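Local coordinates for protein GH3 beta-N-acetylglucosaminidase (Paenibacillaceae, PDB 6K5J) that hydrolyses beta-linked N-acetylglucosamine residues, probably releasing them from the non-reducing ends of chitin oligosaccharides and related glycans as a family 3 glycoside hydrolase, at residues V365-I373 and S508-V516. Numbering follows the deposited sequence.
Sequences VERISEKSI and SAMRALALV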
ATOM      1  N   VAL A 365      11.326   0.460 -14.834  1.00 23.53           N
ATOM      2  CA  VAL A 365      11.034  -0.267 -13.598  1.00 22.06           C
ATOM      3  C   VAL A 365      11.754  -1.613 -13.587  1.00 19.97           C
ATOM      4  O   VAL A 365      12.114  -2.118 -12.517  1.00 20.45           O
ATOM      5  CB  VAL A 365       9.512  -0.434 -13.366  1.00 27.05           C
ATOM      6  CG1 VAL A 365       8.812   0.927 -13.261  1.00 20.14           C
ATOM      7  CG2 VAL A 365       8.875  -1.286 -14.419  1.00 24.36           C
ATOM      8  N   GLU A 366      11.983  -2.210 -14.760  1.00 17.42           N
ATOM      9  CA  GLU A 366      12.821  -3.406 -14.827  1.00 19.95           C
ATOM     10  C   GLU A 366      14.219  -3.131 -14.279  1.00 21.32           C
ATOM     11  O   GLU A 366      14.777  -3.937 -13.523  1.00 19.47           O
ATOM     12  CB  GLU A 366      12.891  -3.913 -16.271  1.00 21.47           C
ATOM     13  CG  GLU A 366      11.621  -4.662 -16.682  1.00 22.57           C
ATOM     14  CD  GLU A 366      11.595  -5.054 -18.143  1.00 27.79           C
ATOM     15  OE1 GLU A 366      12.512  -4.647 -18.898  1.00 24.66           O
ATOM     16  OE2 GLU A 366      10.643  -5.772 -18.531  1.00 27.88           O
ATOM     17  N   ARG A 367      14.787  -1.979 -14.620  1.00 19.90           N
ATOM     18  CA  ARG A 367      16.116  -1.658 -14.120  1.00 22.95           C
ATOM     19  C   ARG A 367      16.109  -1.418 -12.616  1.00 22.26           C
ATOM     20  O   ARG A 367      17.097  -1.724 -11.940  1.00 20.84           O
ATOM     21  CB  ARG A 367      16.673  -0.465 -14.888  1.00 24.35           C
ATOM     22  CG  ARG A 367      16.972  -0.835 -16.338  1.00 28.04           C
ATOM     23  CD  ARG A 367      17.634   0.305 -17.123  1.00 32.44           C
ATOM     24  NE  ARG A 367      17.433   0.059 -18.541  1.00 34.64           N
ATOM     25  CZ  ARG A 367      16.585   0.737 -19.301  1.00 33.88           C
ATOM     26  NH1 ARG A 367      15.879   1.733 -18.783  1.00 31.93           N
ATOM     27  NH2 ARG A 367      16.447   0.417 -20.578  1.00 33.25           N
ATOM     28  N   ILE A 368      15.002  -0.908 -12.069  1.00 20.31           N
ATOM     29  CA  ILE A 368      14.872  -0.775 -10.617  1.00 20.82           C
ATOM     30  C   ILE A 368      14.931  -2.144  -9.945  1.00 22.08           C
ATOM     31  O   ILE A 368      15.675  -2.351  -8.979  1.00 20.04           O
ATOM     32  CB  ILE A 368      13.568  -0.037 -10.258  1.00 21.46           C
ATOM     33  CG1 ILE A 368      13.590   1.405 -10.783  1.00 25.39           C
ATOM     34  CG2 ILE A 368      13.326  -0.058  -8.764  1.00 23.69           C
ATOM     35  CD1 ILE A 368      12.334   2.160 -10.449  1.00 24.65           C
ATOM     36  N   SER A 369      14.142  -3.100 -10.441  1.00 19.08           N
ATOM     37  CA  SER A 369      14.085  -4.406  -9.794  1.00 18.62           C
ATOM     38  C   SER A 369      15.409  -5.149  -9.897  1.00 17.66           C
ATOM     39  O   SER A 369      15.738  -5.938  -9.005  1.00 17.95           O
ATOM     40  CB  SER A 369      12.962  -5.252 -10.405  1.00 20.40           C
ATOM     41  OG  SER A 369      11.721  -4.575 -10.343  1.00 20.53           O
ATOM     42  N   GLU A 370      16.175  -4.930 -10.976  1.00 18.87           N
ATOM     43  CA  GLU A 370      17.506  -5.537 -11.066  1.00 21.12           C
ATOM     44  C   GLU A 370      18.393  -5.127  -9.895  1.00 18.82           C
ATOM     45  O   GLU A 370      19.261  -5.899  -9.475  1.00 20.09           O
ATOM     46  CB  GLU A 370      18.186  -5.163 -12.390  1.00 19.66           C
ATOM     47  CG  GLU A 370      17.498  -5.742 -13.637  1.00 19.99           C
ATOM     48  CD  GLU A 370      18.226  -5.404 -14.938  1.00 25.99           C
ATOM     49  OE1 GLU A 370      19.373  -4.917 -14.883  1.00 23.94           O
ATOM     50  OE2 GLU A 370      17.642  -5.627 -16.017  1.00 26.94           O
ATOM     51  N   LYS A 371      18.203  -3.914  -9.365  1.00 18.42           N
ATOM     52  CA  LYS A 371      18.995  -3.444  -8.233  1.00 19.65           C
ATOM     53  C   LYS A 371      18.463  -3.924  -6.888  1.00 19.21           C
ATOM     54  O   LYS A 371      19.146  -3.750  -5.874  1.00 20.22           O
ATOM     55  CB  LYS A 371      19.052  -1.904  -8.225  1.00 24.06           C
ATOM     56  CG  LYS A 371      19.923  -1.289  -9.316  1.00 24.17           C
ATOM     57  CD  LYS A 371      19.913   0.254  -9.258  1.00 35.42           C
ATOM     58  CE  LYS A 371      20.943   0.809  -8.266  1.00 44.67           C
ATOM     59  NZ  LYS A 371      20.782   2.287  -8.010  1.00 41.59           N
ATOM     60  N   SER A 372      17.279  -4.528  -6.859  1.00 17.78           N
ATOM     61  CA  SER A 372      16.559  -4.835  -5.630  1.00 19.30           C
ATOM     62  C   SER A 372      16.796  -6.257  -5.120  1.00 19.46           C
ATOM     63  O   SER A 372      16.928  -6.453  -3.907  1.00 17.22           O
ATOM     64  CB  SER A 372      15.053  -4.593  -5.862  1.00 16.14           C
ATOM     65  OG  SER A 372      14.278  -4.856  -4.710  1.00 23.30           O
ATOM     66  N   ILE A 373      16.876  -7.252  -6.016  1.00 18.69           N
ATOM     67  CA  ILE A 373      17.002  -8.649  -5.596  1.00 18.56           C
ATOM     68  C   ILE A 373      18.165  -8.808  -4.631  1.00 18.44           C
ATOM     69  O   ILE A 373      19.279  -8.335  -4.887  1.00 19.88           O
ATOM     70  CB  ILE A 373      17.182  -9.575  -6.815  1.00 18.06           C
ATOM     71  CG1 ILE A 373      16.085  -9.313  -7.866  1.00 17.22           C
ATOM     72  CG2 ILE A 373      17.216 -11.034  -6.339  1.00 17.57           C
ATOM     73  CD1 ILE A 373      14.656  -9.598  -7.380  1.00 18.79           C
ATOM     74  N   SER A 508       8.406  -7.175 -12.987  1.00 19.28           N
ATOM     75  CA  SER A 508       9.804  -6.766 -13.046  1.00 18.97           C
ATOM     76  C   SER A 508      10.642  -7.445 -11.970  1.00 19.31           C
ATOM     77  O   SER A 508      11.832  -7.684 -12.188  1.00 17.03           O
ATOM     78  CB  SER A 508       9.925  -5.241 -12.941  1.00 19.62           C
ATOM     79  OG  SER A 508       9.507  -4.774 -11.669  1.00 20.41           O
ATOM     80  N   ALA A 509      10.053  -7.751 -10.808  1.00 19.15           N
ATOM     81  CA  ALA A 509      10.808  -8.442  -9.766  1.00 17.21           C
ATOM     82  C   ALA A 509      11.090  -9.882 -10.172  1.00 18.79           C
ATOM     83  O   ALA A 509      12.172 -10.409  -9.904  1.00 18.80           O
ATOM     84  CB  ALA A 509      10.048  -8.409  -8.434  1.00 18.32           C
ATOM     85  N   MET A 510      10.138 -10.524 -10.844  1.00 18.97           N
ATOM     86  CA  MET A 510      10.366 -11.899 -11.265  1.00 19.82           C
ATOM     87  C   MET A 510      11.325 -11.966 -12.446  1.00 18.92           C
ATOM     88  O   MET A 510      12.099 -12.928 -12.558  1.00 19.35           O
ATOM     89  CB  MET A 510       9.028 -12.569 -11.581  1.00 20.17           C
ATOM     90  CG  MET A 510       8.113 -12.724 -10.341  1.00 19.43           C
ATOM     91  SD  MET A 510       8.855 -13.685  -8.983  1.00 21.63           S
ATOM     92  CE  MET A 510       9.563 -12.411  -7.905  1.00 18.43           C
ATOM     93  N   ARG A 511      11.307 -10.956 -13.317  1.00 18.43           N
ATOM     94  CA  ARG A 511      12.303 -10.881 -14.385  1.00 18.39           C
ATOM     95  C   ARG A 511      13.702 -10.760 -13.803  1.00 17.04           C
ATOM     96  O   ARG A 511      14.610 -11.499 -14.191  1.00 18.41           O
ATOM     97  CB  ARG A 511      12.007  -9.706 -15.317  1.00 19.11           C
ATOM     98  CG  ARG A 511      13.096  -9.460 -16.391  1.00 19.00           C
ATOM     99  CD  ARG A 511      12.821  -8.168 -17.191  1.00 23.11           C
ATOM    100  NE  ARG A 511      13.918  -7.867 -18.114  1.00 24.92           N
ATOM    101  CZ  ARG A 511      15.025  -7.209 -17.787  1.00 28.20           C
ATOM    102  NH1 ARG A 511      15.200  -6.762 -16.547  1.00 20.43           N
ATOM    103  NH2 ARG A 511      15.966  -6.994 -18.710  1.00 27.16           N
ATOM    104  N   ALA A 512      13.881  -9.841 -12.847  1.00 18.06           N
ATOM    105  CA  ALA A 512      15.185  -9.643 -12.226  1.00 19.38           C
ATOM    106  C   ALA A 512      15.623 -10.890 -11.474  1.00 17.11           C
ATOM    107  O   ALA A 512      16.795 -11.279 -11.522  1.00 17.45           O
ATOM    108  CB  ALA A 512      15.134  -8.438 -11.285  1.00 17.27           C
ATOM    109  N   LEU A 513      14.688 -11.529 -10.769  1.00 18.19           N
ATOM    110  CA  LEU A 513      15.023 -12.756 -10.061  1.00 19.75           C
ATOM    111  C   LEU A 513      15.506 -13.830 -11.027  1.00 21.31           C
ATOM    112  O   LEU A 513      16.482 -14.533 -10.744  1.00 18.70           O
ATOM    113  CB  LEU A 513      13.810 -13.245  -9.275  1.00 16.82           C
ATOM    114  CG  LEU A 513      13.955 -14.589  -8.579  1.00 20.20           C
ATOM    115  CD1 LEU A 513      15.082 -14.526  -7.534  1.00 21.63           C
ATOM    116  CD2 LEU A 513      12.628 -14.940  -7.933  1.00 19.90           C
ATOM    117  N   ALA A 514      14.827 -13.979 -12.169  1.00 18.98           N
ATOM    118  CA  ALA A 514      15.269 -14.947 -13.169  1.00 19.32           C
ATOM    119  C   ALA A 514      16.672 -14.620 -13.660  1.00 19.38           C
ATOM    120  O   ALA A 514      17.507 -15.519 -13.820  1.00 21.20           O
ATOM    121  CB  ALA A 514      14.287 -14.981 -14.345  1.00 19.63           C
ATOM    122  N   LEU A 515      16.952 -13.336 -13.903  1.00 18.34           N
ATOM    123  CA  LEU A 515      18.282 -12.955 -14.374  1.00 17.86           C
ATOM    124  C   LEU A 515      19.355 -13.274 -13.336  1.00 20.45           C
ATOM    125  O   LEU A 515      20.480 -13.636 -13.689  1.00 18.65           O
ATOM    126  CB  LEU A 515      18.314 -11.469 -14.731  1.00 18.54           C
ATOM    127  CG  LEU A 515      17.424 -11.037 -15.908  1.00 21.04           C
ATOM    128  CD1 LEU A 515      17.302  -9.529 -15.955  1.00 22.31           C
ATOM    129  CD2 LEU A 515      17.956 -11.559 -17.237  1.00 25.54           C
ATOM    130  N   VAL A 516      19.035 -13.122 -12.050  1.00 19.81           N
ATOM    131  CA  VAL A 516      19.996 -13.478 -11.005  1.00 19.52           C
ATOM    132  C   VAL A 516      20.241 -14.984 -10.998  1.00 21.40           C
ATOM    133  O   VAL A 516      21.392 -15.447 -11.003  1.00 20.38           O
ATOM    134  CB  VAL A 516      19.501 -12.988  -9.632  1.00 18.05           C
ATOM    135  CG1 VAL A 516      20.290 -13.676  -8.499  1.00 21.53           C
ATOM    136  CG2 VAL A 516      19.616 -11.480  -9.531  1.00 18.77           C
TER
HETATM  137  O   HOH W   1      13.618  -6.612 -14.029  1.00 19.48           O
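Arg-511 reaches from helix 508-516 to two glutamates on helix 365-372 and meets each in a different way. Its CG lies anti to the backbone N (chi1 174°), and the chain stays extended as far as NE, which carries the guanidinium across to its partners. Glu-370 comes to the edge of that group: OE2 offers its anti lone pair to NH1 of Arg-511 at 2.7 Å, with an N-H...O angle of 170° and the oxygen almost in the guanidinium plane. The carboxylate of Glu-366 instead stacks over one face, almost parallel to it, so its OE1, 3.6 Å from NE of Arg-511, contributes charge attraction without receiving an N-H. CD1 of Leu-515 lies over the opposite face, toward its rim. Arginine suits this place because its flat cation can be bonded at its edge while a carboxylate lies over one face and a methyl group over the other; the glutamates, four residues apart, present both carboxylates to it from one side of their helix. A water accepts from NH1 and donates to the carbonyl oxygens of Glu-366 and Ser-508, tying the charged network to both backbones.

The helices cross at -52° with their axes 8.1 Å apart. Helix 359-372 packs through Ile-368 and Lys-371 on helices 102-108 and 111-127 and leads into strand 374-377, an edge of the six-stranded sheet; helix 507-517 follows that sheet's strand 499-501 and also touches Trp-416.

Small residues permit the close crossing: the methyl of Ala-512 rests 3.4 Å from the carbonyl O of Ser-369. About a turn earlier on helix 508-516, short serine side chains let two buried hydroxyls satisfy each other, OG of Ser-369 and OG of Ser-508 sharing a 2.6 Å hydrogen bond. Just beyond helix 365-372, branched Ile-373 supplies apolar contact, laying CG1 against Ala-512 CB (3.7 Å), setting CD1 near the carbonyl O of Ala-509 and CB of Leu-513, and passing CG2 alongside CG2 of Val-516.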